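PDB 2Y2W: intracellular exo-alpha-(1->5)-L-arabinofuranosidase from Bifidobacterium longum, which hydrolyses terminal non-reducing alpha-L-arabinofuranosyl residues of arabinan and arabinoxylan, contributing to the breakdown of plant cell walls. Local coordinates for residues P43-L49 and H492-L498; A449-P453 and P464-A468; G77-E81 and G91-V96; L99-L103 and W426-F431; L181-N185 and Q195-N199. All coordinates share one frame; numbering follows the deposited sequence.

Contact 1. Residues P43-L49 and H492-L498; sequences PDASIAL and HTLTIDL
Thr495 N donates to Ala45 O at 2.9 Å, and Thr495 O receives Ile47 N at 3.0 Å, so one residue holds the 43-49 segment through backbone groups before and after Ser46. The ladder continues with Asp497 N on Ile47 O at 3.1 Å. Near its start Asp44 N reaches Thr493 O in an almost straight bond (174° at the hydrogen), and that oxygen also takes a weak bond from Ala45 N; a weak bond from Leu49 N to Asp497 O closes the far end. This is the ladder of two parallel strands, 45-48 and 492-497, whose axes differ by 26°. On the face carrying Ser46 and Ala48, Ser46 OG is hydrogen-bonded to Thr495 OG1 at 3.0 Å. The Thr495 hydroxyl sits between backbone N and carbonyl carbon (chi1 49°), which turns methyl CG2 onto Pro43 CB at 3.8 Å. With an alanine here both branches go, and Ser46 OG would probably lose its hydroxyl mate while a gap opens beside Pro43. The face carrying Ala45 and Ile47 is apolar: Ala45 CB rests on Leu494 CB, and Ile47 CG1 meets Leu494 CD1 at 3.7 Å. Ile466 and Ala468 of strand 462-473 cover Ile47 further. On its other edge strand 45-48 bonds strand 444-456 (Ser46 with Ser451, Ala48 with Ala449), placing the start of the modelled chain in the C-terminal beta domain. The chemistry is two-sided: hydroxyls bond on the partly exposed face, aliphatic groups pack on the other, where Ala45, Ile47 and Leu494 are buried, and the backbone carries most of the polar pairing.

Contact 2. Residues A449-P453 and P464-A468; sequences AISSP and PAIDA
Ser452 OG accepts a weak hydrogen bond from Ile466 N at 3.4 Å, fairly straight at 161°. The hydroxyl lies between the backbone N and the carbonyl carbon of its own residue (chi1 74°), which aims it at the turn of chain through Pro464 and Ala465; Pro464 CB touches the same oxygen at 3.4 Å. One residue further on, Pro453 O takes a second weak bond, from Ala465 N at 3.5 Å. Proline at 464 has no N-H to offer, so Ala465 and Ile466 supply the donors here. Beneath the hydroxyl, Ser452 CB packs on Ile466 CB at 3.8 Å. Toward the other end Ile450 lays methyls against polar atoms, in van der Waals contact only: CG2 lies 3.6 Å from Ile466 O and CD1 4.0 Å from Asp467 OD1. The axes of strands 449-451 and 466-468 run antiparallel but 7.6 Å apart, and no backbone ladder joins them within these segments. Their backbone groups are paired outward instead, Ala449 and Ser451 with Ala48 and Ser46, Ala465 and Asp467 with Arg486 and Val484. Ile47 of strand 45-48 touches Ile450, Ile466 and Ala468, bringing an apolar side chain to both arms of this splayed hairpin in the C-terminal beta domain. With two weak bonds at one end and one isoleucine laid against oxygens at the other, 449-453 and 464-468 probably depend more on outer neighbours than on each other.

Contact 3. Residues G77-E81 and G91-V96; sequences GGIYE and GFRQDV
Ile79 O is gripped from two sources: Arg93 N donates to it at 3.1 Å, standing well above the carbonyl plane, and a water donates to it at 2.7 Å while also bonding Arg93 O. Phe92 CA adds a CA-H...O contact to the same oxygen. Two residues on, Glu81 N bonds Gly91 O at 2.9 Å, and between these bonds Tyr80 and Phe92 form a single backbone bridge. Arg93 carries the side-chain chemistry. Its chain bends at chi3 (72°), and NH1 meets Glu81 OE1 at 2.9 Å, the carboxylate and guanidinium planes standing 75° apart. NE and NH2 grip Asp95 side-on, with NE using the syn lone pair of OD1 at 3.1 Å, in the guanidinium plane. NH1 also bonds Glu420 O, and Glu81 OE2 bonds His422 N, tying the network to the chain before strand 425-427. A leucine in place of Arg93 would probably leave the Glu81 and Asp95 carboxylates without the positive charge they share. Arg93 is also the N-cap residue of helix 94-103, so the contact fastens the end of helix 75-79 to the start of the helix that leads into barrel strand 107-110, within the first beta-alpha-beta connection of the (beta/alpha)8 barrel. Packing fills the remainder. Phe92 CD1 lies at the Tyr80 ring edge, 3.8 Å from CD1, and Gly91 lies close by that ring, Gly91 O being 3.4 Å from Tyr80 CD1. Val96 CG2 sets a methyl against a carbonyl, 3.3 Å from Gly78 O, while Val96 CG1 meets Ile79 CG2.

Contact 4. Residues L99-L103 and W426-F431; sequences LVKEL and WRQTTF
Leu103 CD1 lies over one face of the Phe431 ring, 3.7 Å from its centroid in a CH-pi contact, and Arg427 CG covers the opposite face. The ring reaches this slot because its CG stands anti to the backbone N (chi1 -174°), sending it back toward helix 94-103. At its edge, near the ring plane, Leu99 O comes to 3.5 Å from Phe431 CE2; that oxygen already takes the helical bond from Leu103 N, so the aromatic rim meets a carbonyl that is satisfied elsewhere. This is the close-packed side, where Ile417 and Phe434 add further packing. Toward the partly exposed side the contact is polar and held by one pair. Glu102 stretches out from the helix and Arg427 meets it side-on with two nitrogens: NE to OE2 and NH2 to OE1, each at 2.8 Å. The NH2 bond is straight (166°) and uses the syn lone pair of OE1, whereas NE approaches OE2 from above the carboxylate plane, the two flat groups being turned 33° apart. Leu99 CD2 rests over one face of the guanidinium, 3.4 Å from NH2. A long, weak ion pair from Arg427 NH1 to Glu533 is the further charge partner. Together these join helix 94-103 of the barrel to the end of strand 425-427 and the start of helix 431-440. Leu99 CD2 on one guanidinium face and the paired bonds to Glu102 probably limit how far that group can turn, while the Phe431 ring supports the aliphatic part of Arg427 at CG.

Contact 5. Residues L181-N185 and Q195-N199; sequences LEYVN and QRVAN
The Tyr183 ring receives Arg196 CB over one face, 4.0 Å from the centroid and displaced toward the rim. Gln195 CB comes to the ring edge, near its plane, 3.8 Å from CE1, and Asn199 ND2 approaches along the edge at the hydroxyl. Trp121 adds another ring, its plane at about 50° to that of Tyr183. With CG anti to the backbone N (chi1 173°), the tyrosine leaves helix 174-185 pointing across to helix 191-198. Just after that helix, Asn199 ND2 donates to Tyr183 OH at 2.8 Å, the oxygen tilted out of the amide plane. The hydroxyl also bonds Asp150 OD1, and Asn199 ND2 makes a weak bond to the other oxygen of that aspartate, so the phenol, the amide and the carboxylate hold one another. The backbone of the same tyrosine is gripped too: Arg196 NE reaches Tyr183 O at 2.8 Å, in the carbonyl plane though bent at the hydrogen (137°). Arg196 is bent at chi2 and chi3 to do this, laying its CB and CG along the ring on the way to the carbonyl. Its other nitrogens serve nearby chain, NH1 on Ile201 O and NH2, weakly, on Gly186 O. Beyond this pairing, Glu182 bonds Thr190 and packs on Arg135 of the second subunit. The two helices, 174-185 and 191-198, lie between barrel strands 162-167 and 209-212 in the third beta-alpha-beta connection of the (beta/alpha)8 barrel.

In the fold
Contacts 1 and 2 belong to the C-terminal beta domain, and strand 45-48 pairs with strand 444-456 to make them neighbours in one sheet; both are only partly buried. Contacts 3, 4 and 5 are buried and lie around the barrel. Contacts 3 and 4 share helix 94-103, one at its start and the other at its end, their centres about 14 Å apart, whereas contact 5 sits about 55 Å from contact 1, centre to centre. Chemistry follows place: backbone ladders and aliphatic packing in the sheet, weak bonds in the splayed hairpin, arginine-carboxylate pairs in contacts 3 and 4, and an arginine on a helix carbonyl in contact 5.

Contact 1. Residues P43-L49 and H492-L498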
# COMPACT_ATOMS: atom_id res chain seq x y z
N PRO D 43 15.26 21.09 58.97
CA PRO D 43 15.61 21.26 57.56
C PRO D 43 16.78 20.36 57.16
O PRO D 43 17.85 20.43 57.77
CB PRO D 43 16.02 22.74 57.47
CG PRO D 43 15.57 23.37 58.75
CD PRO D 43 15.63 22.27 59.76
N ASP D 44 16.56 19.52 56.15
CA ASP D 44 17.57 18.58 55.67
C ASP D 44 17.79 18.66 54.15
O ASP D 44 18.84 18.26 53.65
CB ASP D 44 17.22 17.15 56.09
CG ASP D 44 15.89 16.68 55.52
OD1 ASP D 44 15.84 16.31 54.33
OD2 ASP D 44 14.89 16.66 56.28
N ALA D 45 16.78 19.17 53.45
CA ALA D 45 16.83 19.30 51.99
C ALA D 45 16.98 20.75 51.54
O ALA D 45 16.55 21.68 52.25
CB ALA D 45 15.59 18.67 51.36
N SER D 46 17.58 20.95 50.37
CA SER D 46 17.82 22.30 49.85
C SER D 46 17.46 22.47 48.38
O SER D 46 18.04 21.81 47.51
CB SER D 46 19.27 22.73 50.10
OG SER D 46 19.51 22.94 51.48
N ILE D 47 16.49 23.34 48.12
CA ILE D 47 16.14 23.77 46.77
C ILE D 47 16.62 25.20 46.59
O ILE D 47 16.09 26.13 47.21
CB ILE D 47 14.61 23.68 46.50
CG1 ILE D 47 14.06 22.28 46.82
CG2 ILE D 47 14.27 24.12 45.07
CD1 ILE D 47 14.57 21.15 45.93
N ALA D 48 17.64 25.38 45.75
CA ALA D 48 18.24 26.70 45.54
C ALA D 48 18.77 26.89 44.12
O ALA D 48 19.19 25.94 43.47
CB ALA D 48 19.36 26.93 46.56
N LEU D 49 18.74 28.14 43.65
CA LEU D 49 19.33 28.50 42.37
C LEU D 49 20.77 28.94 42.57
O LEU D 49 21.06 29.73 43.47
CB LEU D 49 18.51 29.61 41.68
CG LEU D 49 17.22 29.30 40.90
CD1 LEU D 49 17.46 28.28 39.79
CD2 LEU D 49 16.08 28.85 41.81
N HIS D 492 9.67 15.06 54.85
CA HIS D 492 10.88 15.88 54.78
C HIS D 492 10.57 17.37 54.90
O HIS D 492 9.45 17.81 54.63
CB HIS D 492 11.63 15.62 53.47
CG HIS D 492 12.01 14.18 53.27
ND1 HIS D 492 13.17 13.64 53.77
CD2 HIS D 492 11.37 13.18 52.61
CE1 HIS D 492 13.24 12.36 53.43
NE2 HIS D 492 12.16 12.06 52.73
N THR D 493 11.57 18.13 55.33
CA THR D 493 11.47 19.59 55.40
C THR D 493 12.62 20.20 54.60
O THR D 493 13.78 19.78 54.73
CB THR D 493 11.48 20.09 56.87
OG1 THR D 493 10.42 19.45 57.59
CG2 THR D 493 11.29 21.60 56.94
N LEU D 494 12.29 21.17 53.76
CA LEU D 494 13.25 21.75 52.81
C LEU D 494 13.41 23.26 52.94
O LEU D 494 12.51 23.96 53.40
CB LEU D 494 12.89 21.37 51.36
CG LEU D 494 11.44 21.50 50.87
CD1 LEU D 494 11.40 21.88 49.41
CD2 LEU D 494 10.66 20.20 51.11
N THR D 495 14.59 23.74 52.54
CA THR D 495 14.89 25.17 52.52
C THR D 495 14.77 25.72 51.10
O THR D 495 15.30 25.14 50.15
CB THR D 495 16.31 25.47 53.07
OG1 THR D 495 17.26 24.60 52.43
CG2 THR D 495 16.36 25.26 54.58
N ILE D 496 14.07 26.85 50.97
CA ILE D 496 13.85 27.48 49.67
C ILE D 496 14.65 28.78 49.58
O ILE D 496 14.38 29.74 50.30
CB ILE D 496 12.35 27.75 49.41
CG1 ILE D 496 11.51 26.50 49.68
CG2 ILE D 496 12.13 28.26 47.99
CD1 ILE D 496 10.06 26.78 50.04
N ASP D 497 15.64 28.78 48.69
CA ASP D 497 16.51 29.93 48.49
C ASP D 497 16.61 30.29 47.01
O ASP D 497 17.42 29.72 46.27
CB ASP D 497 17.91 29.64 49.08
CG ASP D 497 18.85 30.84 49.01
OD1 ASP D 497 18.39 31.98 48.74
OD2 ASP D 497 20.06 30.65 49.24
N LEU D 498 15.76 31.23 46.58
CA LEU D 498 15.73 31.67 45.19
C LEU D 498 17.01 32.42 44.82
O LEU D 498 17.89 31.86 44.16
CB LEU D 498 14.48 32.52 44.90
CG LEU D 498 13.07 31.88 44.89
CD1 LEU D 498 13.02 30.57 44.11
CD2 LEU D 498 12.51 31.69 46.30

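Contact 2. Residues A449-P453 and P464-A468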
# COMPACT_ATOMS: atom_id res chain seq x y z
N ALA D 449 19.32 23.68 42.02
CA ALA D 449 20.18 22.72 42.70
C ALA D 449 19.38 22.02 43.80
O ALA D 449 18.77 22.67 44.65
CB ALA D 449 21.41 23.40 43.28
N ILE D 450 19.37 20.69 43.74
CA ILE D 450 18.61 19.88 44.68
C ILE D 450 19.54 19.01 45.53
O ILE D 450 20.43 18.34 45.00
CB ILE D 450 17.55 18.99 43.96
CG1 ILE D 450 16.65 19.85 43.07
CG2 ILE D 450 16.72 18.20 44.97
CD1 ILE D 450 15.92 19.07 41.98
N SER D 451 19.33 19.04 46.84
CA SER D 451 20.04 18.18 47.78
C SER D 451 19.04 17.54 48.74
O SER D 451 18.56 18.20 49.67
CB SER D 451 21.10 18.98 48.55
OG SER D 451 22.02 19.59 47.66
N SER D 452 18.73 16.27 48.51
CA SER D 452 17.76 15.55 49.32
C SER D 452 18.24 14.14 49.64
O SER D 452 19.01 13.56 48.87
CB SER D 452 16.40 15.49 48.60
OG SER D 452 16.42 14.58 47.52
N PRO D 453 17.80 13.58 50.78
CA PRO D 453 18.10 12.18 51.10
C PRO D 453 17.49 11.22 50.09
O PRO D 453 16.29 11.30 49.80
CB PRO D 453 17.46 11.99 52.49
CG PRO D 453 16.51 13.12 52.65
CD PRO D 453 17.11 14.26 51.89
N PRO D 464 16.60 10.67 44.34
CA PRO D 464 16.27 11.75 45.28
C PRO D 464 14.78 11.78 45.62
O PRO D 464 13.94 11.60 44.73
CB PRO D 464 16.66 13.02 44.51
CG PRO D 464 17.68 12.57 43.52
CD PRO D 464 17.25 11.19 43.12
N ALA D 465 14.47 11.99 46.89
CA ALA D 465 13.09 12.05 47.35
C ALA D 465 12.39 13.32 46.86
O ALA D 465 11.25 13.26 46.39
CB ALA D 465 13.03 11.95 48.87
N ILE D 466 13.09 14.45 46.97
CA ILE D 466 12.55 15.74 46.56
C ILE D 466 12.93 16.05 45.11
O ILE D 466 14.06 15.82 44.69
CB ILE D 466 13.00 16.89 47.51
CG1 ILE D 466 12.71 16.55 48.98
CG2 ILE D 466 12.37 18.23 47.12
CD1 ILE D 466 11.22 16.39 49.33
N ASP D 467 11.95 16.57 44.36
CA ASP D 467 12.14 16.98 42.97
C ASP D 467 11.35 18.27 42.73
O ASP D 467 10.21 18.39 43.18
CB ASP D 467 11.65 15.87 42.03
CG ASP D 467 12.08 16.09 40.58
OD1 ASP D 467 13.04 16.85 40.34
OD2 ASP D 467 11.44 15.49 39.69
N ALA D 468 11.96 19.24 42.04
CA ALA D 468 11.36 20.58 41.89
C ALA D 468 11.73 21.35 40.62
O ALA D 468 12.79 21.13 40.02
CB ALA D 468 11.68 21.43 43.13

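Contact 3. Residues G77-E81 and G91-V96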
# COMPACT_ATOMS: atom_id res chain seq x y z
N GLY D 77 -20.84 11.78 26.01
CA GLY D 77 -21.05 11.79 27.46
C GLY D 77 -19.93 12.52 28.16
O GLY D 77 -19.88 12.58 29.39
N GLY D 78 -19.02 13.08 27.37
CA GLY D 78 -17.88 13.84 27.88
C GLY D 78 -17.99 15.29 27.46
O GLY D 78 -18.57 16.11 28.16
N ILE D 79 -17.42 15.60 26.30
CA ILE D 79 -17.50 16.95 25.75
C ILE D 79 -18.80 17.16 24.96
O ILE D 79 -19.26 18.29 24.80
CB ILE D 79 -16.27 17.31 24.87
CG1 ILE D 79 -16.14 16.34 23.69
CG2 ILE D 79 -15.00 17.33 25.73
CD1 ILE D 79 -15.37 16.91 22.51
N TYR D 80 -19.39 16.07 24.48
CA TYR D 80 -20.61 16.13 23.68
C TYR D 80 -21.76 15.37 24.33
O TYR D 80 -21.67 14.16 24.55
CB TYR D 80 -20.33 15.60 22.27
CG TYR D 80 -21.48 15.70 21.30
CD1 TYR D 80 -21.83 16.92 20.73
CD2 TYR D 80 -22.22 14.57 20.94
CE1 TYR D 80 -22.89 17.02 19.83
CE2 TYR D 80 -23.28 14.66 20.05
CZ TYR D 80 -23.60 15.88 19.49
OH TYR D 80 -24.65 15.98 18.61
N GLU D 81 -22.84 16.09 24.64
CA GLU D 81 -24.04 15.52 25.24
C GLU D 81 -25.20 16.49 25.03
O GLU D 81 -25.45 17.33 25.89
CB GLU D 81 -23.82 15.23 26.73
CG GLU D 81 -24.77 14.20 27.33
CD GLU D 81 -24.41 13.80 28.76
OE1 GLU D 81 -23.22 13.87 29.13
OE2 GLU D 81 -25.32 13.39 29.51
N GLY D 91 -24.54 21.25 21.19
CA GLY D 91 -24.64 20.06 22.03
C GLY D 91 -23.40 19.78 22.86
O GLY D 91 -23.23 18.66 23.35
N PHE D 92 -22.54 20.78 23.02
CA PHE D 92 -21.36 20.64 23.88
C PHE D 92 -21.71 21.01 25.32
O PHE D 92 -22.38 22.02 25.56
CB PHE D 92 -20.20 21.51 23.39
CG PHE D 92 -19.86 21.33 21.93
CD1 PHE D 92 -19.70 20.06 21.38
CD2 PHE D 92 -19.67 22.44 21.11
CE1 PHE D 92 -19.38 19.90 20.04
CE2 PHE D 92 -19.35 22.29 19.77
CZ PHE D 92 -19.21 21.02 19.23
N ARG D 93 -21.23 20.20 26.26
CA ARG D 93 -21.46 20.45 27.68
C ARG D 93 -20.65 21.65 28.15
O ARG D 93 -19.43 21.68 28.01
CB ARG D 93 -21.08 19.22 28.51
CG ARG D 93 -22.17 18.16 28.58
CD ARG D 93 -21.71 16.93 29.36
NE ARG D 93 -21.61 17.19 30.80
CZ ARG D 93 -21.64 16.24 31.74
NH1 ARG D 93 -21.78 14.96 31.41
NH2 ARG D 93 -21.55 16.58 33.02
N GLN D 94 -21.35 22.65 28.69
CA GLN D 94 -20.69 23.87 29.16
C GLN D 94 -19.93 23.64 30.46
O GLN D 94 -18.87 24.23 30.67
CB GLN D 94 -21.69 25.02 29.32
CG GLN D 94 -21.05 26.41 29.45
CD GLN D 94 -20.14 26.78 28.28
OE1 GLN D 94 -20.57 26.83 27.12
NE2 GLN D 94 -18.87 27.03 28.57
N ASP D 95 -20.46 22.79 31.33
CA ASP D 95 -19.80 22.48 32.60
C ASP D 95 -18.43 21.84 32.38
O ASP D 95 -17.48 22.10 33.14
CB ASP D 95 -20.68 21.63 33.53
CG ASP D 95 -21.11 20.30 32.89
OD1 ASP D 95 -20.80 20.04 31.71
OD2 ASP D 95 -21.77 19.51 33.60
N VAL D 96 -18.33 21.03 31.33
CA VAL D 96 -17.07 20.40 30.94
C VAL D 96 -16.13 21.45 30.35
O VAL D 96 -14.95 21.51 30.72
CB VAL D 96 -17.31 19.22 29.96
CG1 VAL D 96 -16.01 18.77 29.31
CG2 VAL D 96 -17.97 18.06 30.69
O HOH W 1 -18.10 20.31 26.13

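Contact 4. Residues L99-L103 and W426-F431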
# COMPACT_ATOMS: atom_id res chain seq x y z
N LEU D 99 -14.55 23.62 33.02
CA LEU D 99 -13.43 22.94 33.68
C LEU D 99 -12.19 22.79 32.79
O LEU D 99 -11.08 22.66 33.30
CB LEU D 99 -13.86 21.57 34.22
CG LEU D 99 -14.83 21.54 35.40
CD1 LEU D 99 -15.17 20.11 35.79
CD2 LEU D 99 -14.28 22.28 36.61
N VAL D 100 -12.39 22.82 31.47
CA VAL D 100 -11.26 22.80 30.53
C VAL D 100 -10.52 24.13 30.60
O VAL D 100 -9.28 24.15 30.62
CB VAL D 100 -11.72 22.49 29.07
CG1 VAL D 100 -10.58 22.71 28.07
CG2 VAL D 100 -12.24 21.06 28.97
N LYS D 101 -11.28 25.22 30.63
CA LYS D 101 -10.74 26.56 30.83
C LYS D 101 -9.98 26.64 32.16
O LYS D 101 -8.84 27.10 32.20
CB LYS D 101 -11.87 27.61 30.79
CG LYS D 101 -11.43 29.06 31.01
CD LYS D 101 -10.79 29.67 29.77
CE LYS D 101 -10.43 31.14 29.98
NZ LYS D 101 -9.19 31.32 30.81
N GLU D 102 -10.62 26.16 33.22
CA GLU D 102 -10.02 26.14 34.56
C GLU D 102 -8.76 25.27 34.62
O GLU D 102 -7.86 25.54 35.41
CB GLU D 102 -11.04 25.65 35.59
CG GLU D 102 -10.65 25.94 37.04
CD GLU D 102 -11.65 25.40 38.05
OE1 GLU D 102 -12.87 25.63 37.87
OE2 GLU D 102 -11.21 24.75 39.02
N LEU D 103 -8.71 24.24 33.77
CA LEU D 103 -7.56 23.34 33.71
C LEU D 103 -6.37 23.97 32.99
O LEU D 103 -5.23 23.61 33.26
CB LEU D 103 -7.96 22.01 33.07
CG LEU D 103 -6.99 20.82 33.12
CD1 LEU D 103 -6.62 20.45 34.55
CD2 LEU D 103 -7.61 19.63 32.40
N TRP D 426 -16.89 16.99 37.62
CA TRP D 426 -16.05 17.24 38.79
C TRP D 426 -14.57 17.00 38.53
O TRP D 426 -14.19 16.34 37.55
CB TRP D 426 -16.53 16.41 39.99
CG TRP D 426 -16.67 14.93 39.73
CD1 TRP D 426 -17.76 14.28 39.22
CD2 TRP D 426 -15.68 13.91 39.98
NE1 TRP D 426 -17.51 12.93 39.13
CE2 TRP D 426 -16.25 12.68 39.59
CE3 TRP D 426 -14.38 13.93 40.49
CZ2 TRP D 426 -15.56 11.47 39.70
CZ3 TRP D 426 -13.69 12.72 40.59
CH2 TRP D 426 -14.28 11.51 40.20
N ARG D 427 -13.74 17.56 39.40
CA ARG D 427 -12.29 17.49 39.27
C ARG D 427 -11.74 16.28 40.00
O ARG D 427 -12.09 16.02 41.15
CB ARG D 427 -11.64 18.75 39.85
CG ARG D 427 -12.16 20.06 39.29
CD ARG D 427 -11.91 21.20 40.27
NE ARG D 427 -12.55 22.45 39.84
CZ ARG D 427 -13.82 22.76 40.07
NH1 ARG D 427 -14.62 21.93 40.73
NH2 ARG D 427 -14.30 23.92 39.64
N GLN D 428 -10.87 15.53 39.32
CA GLN D 428 -10.15 14.44 39.94
C GLN D 428 -8.93 15.02 40.65
O GLN D 428 -8.64 16.20 40.51
CB GLN D 428 -9.71 13.40 38.91
CG GLN D 428 -10.87 12.64 38.28
CD GLN D 428 -10.62 11.15 38.20
OE1 GLN D 428 -10.39 10.50 39.22
NE2 GLN D 428 -10.67 10.60 37.00
N THR D 429 -8.23 14.18 41.41
CA THR D 429 -7.05 14.62 42.14
C THR D 429 -5.95 15.12 41.21
O THR D 429 -5.18 16.01 41.57
CB THR D 429 -6.49 13.51 43.06
OG1 THR D 429 -6.03 12.41 42.26
CG2 THR D 429 -7.56 13.02 44.03
N THR D 430 -5.88 14.55 40.01
CA THR D 430 -4.87 14.90 39.00
C THR D 430 -5.15 16.23 38.31
O THR D 430 -4.29 16.75 37.60
CB THR D 430 -4.75 13.80 37.92
OG1 THR D 430 -6.04 13.55 37.35
CG2 THR D 430 -4.20 12.51 38.51
N PHE D 431 -6.35 16.77 38.52
CA PHE D 431 -6.75 18.07 37.98
C PHE D 431 -5.91 19.22 38.54
O PHE D 431 -5.47 20.10 37.80
CB PHE D 431 -8.23 18.32 38.30
CG PHE D 431 -8.80 19.56 37.67
CD1 PHE D 431 -8.65 20.80 38.28
CD2 PHE D 431 -9.52 19.48 36.48
CE1 PHE D 431 -9.19 21.95 37.70
CE2 PHE D 431 -10.06 20.62 35.89
CZ PHE D 431 -9.89 21.86 36.50

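Contact 5. Residues L181-N185 and Q195-N199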
# COMPACT_ATOMS: atom_id res chain seq x y z
N LEU D 181 -6.41 17.61 4.58
CA LEU D 181 -5.64 18.85 4.66
C LEU D 181 -6.30 19.95 3.82
O LEU D 181 -6.48 21.07 4.28
CB LEU D 181 -4.20 18.60 4.21
CG LEU D 181 -3.23 19.78 4.03
CD1 LEU D 181 -3.02 20.54 5.33
CD2 LEU D 181 -1.92 19.27 3.47
N GLU D 182 -6.65 19.60 2.58
CA GLU D 182 -7.34 20.50 1.67
C GLU D 182 -8.72 20.89 2.19
O GLU D 182 -9.11 22.05 2.12
CB GLU D 182 -7.45 19.84 0.29
CG GLU D 182 -8.02 20.71 -0.81
CD GLU D 182 -8.03 19.99 -2.16
OE1 GLU D 182 -7.35 18.95 -2.31
OE2 GLU D 182 -8.72 20.48 -3.09
N TYR D 183 -9.45 19.92 2.73
CA TYR D 183 -10.80 20.16 3.26
C TYR D 183 -10.76 21.10 4.45
O TYR D 183 -11.60 22.00 4.58
CB TYR D 183 -11.47 18.85 3.67
CG TYR D 183 -12.80 19.04 4.38
CD1 TYR D 183 -13.99 19.10 3.67
CD2 TYR D 183 -12.85 19.16 5.78
CE1 TYR D 183 -15.20 19.29 4.32
CE2 TYR D 183 -14.06 19.34 6.43
CZ TYR D 183 -15.23 19.40 5.70
OH TYR D 183 -16.42 19.58 6.35
N VAL D 184 -9.78 20.89 5.33
CA VAL D 184 -9.70 21.61 6.59
C VAL D 184 -9.07 23.01 6.46
O VAL D 184 -9.46 23.93 7.18
CB VAL D 184 -8.99 20.73 7.65
CG1 VAL D 184 -7.48 20.91 7.60
CG2 VAL D 184 -9.51 21.03 9.02
N ASN D 185 -8.12 23.17 5.55
CA ASN D 185 -7.29 24.38 5.50
C ASN D 185 -7.25 25.10 4.16
O ASN D 185 -6.69 26.19 4.05
CB ASN D 185 -5.86 24.06 5.94
CG ASN D 185 -5.72 23.95 7.45
OD1 ASN D 185 -6.59 24.37 8.21
ND2 ASN D 185 -4.60 23.37 7.89
N GLN D 195 -16.81 22.06 0.18
CA GLN D 195 -17.58 21.18 1.07
C GLN D 195 -17.59 21.71 2.50
O GLN D 195 -18.63 21.72 3.14
CB GLN D 195 -17.05 19.75 1.04
CG GLN D 195 -17.61 18.90 -0.09
CD GLN D 195 -17.19 17.44 0.02
OE1 GLN D 195 -17.34 16.81 1.07
NE2 GLN D 195 -16.68 16.89 -1.08
N ARG D 196 -16.43 22.16 2.97
CA ARG D 196 -16.31 22.75 4.31
C ARG D 196 -17.19 23.99 4.43
O ARG D 196 -17.89 24.17 5.43
CB ARG D 196 -14.86 23.11 4.63
CG ARG D 196 -14.58 23.31 6.11
CD ARG D 196 -13.62 24.46 6.37
NE ARG D 196 -12.54 24.53 5.39
CZ ARG D 196 -12.40 25.50 4.48
NH1 ARG D 196 -13.27 26.50 4.41
NH2 ARG D 196 -11.38 25.45 3.64
N VAL D 197 -17.15 24.83 3.40
CA VAL D 197 -17.98 26.03 3.31
C VAL D 197 -19.47 25.67 3.36
O VAL D 197 -20.24 26.26 4.11
CB VAL D 197 -17.66 26.85 2.03
CG1 VAL D 197 -18.56 28.08 1.92
CG2 VAL D 197 -16.19 27.27 2.00
N ALA D 198 -19.86 24.68 2.56
CA ALA D 198 -21.24 24.19 2.52
C ALA D 198 -21.65 23.55 3.84
O ALA D 198 -22.83 23.57 4.21
CB ALA D 198 -21.42 23.22 1.37
N ASN D 199 -20.68 23.00 4.56
CA ASN D 199 -20.92 22.37 5.86
C ASN D 199 -21.03 23.36 7.02
O ASN D 199 -21.30 22.96 8.16
CB ASN D 199 -19.87 21.30 6.16
CG ASN D 199 -19.98 20.09 5.25
OD1 ASN D 199 -20.89 19.98 4.43
ND2 ASN D 199 -19.03 19.17 5.39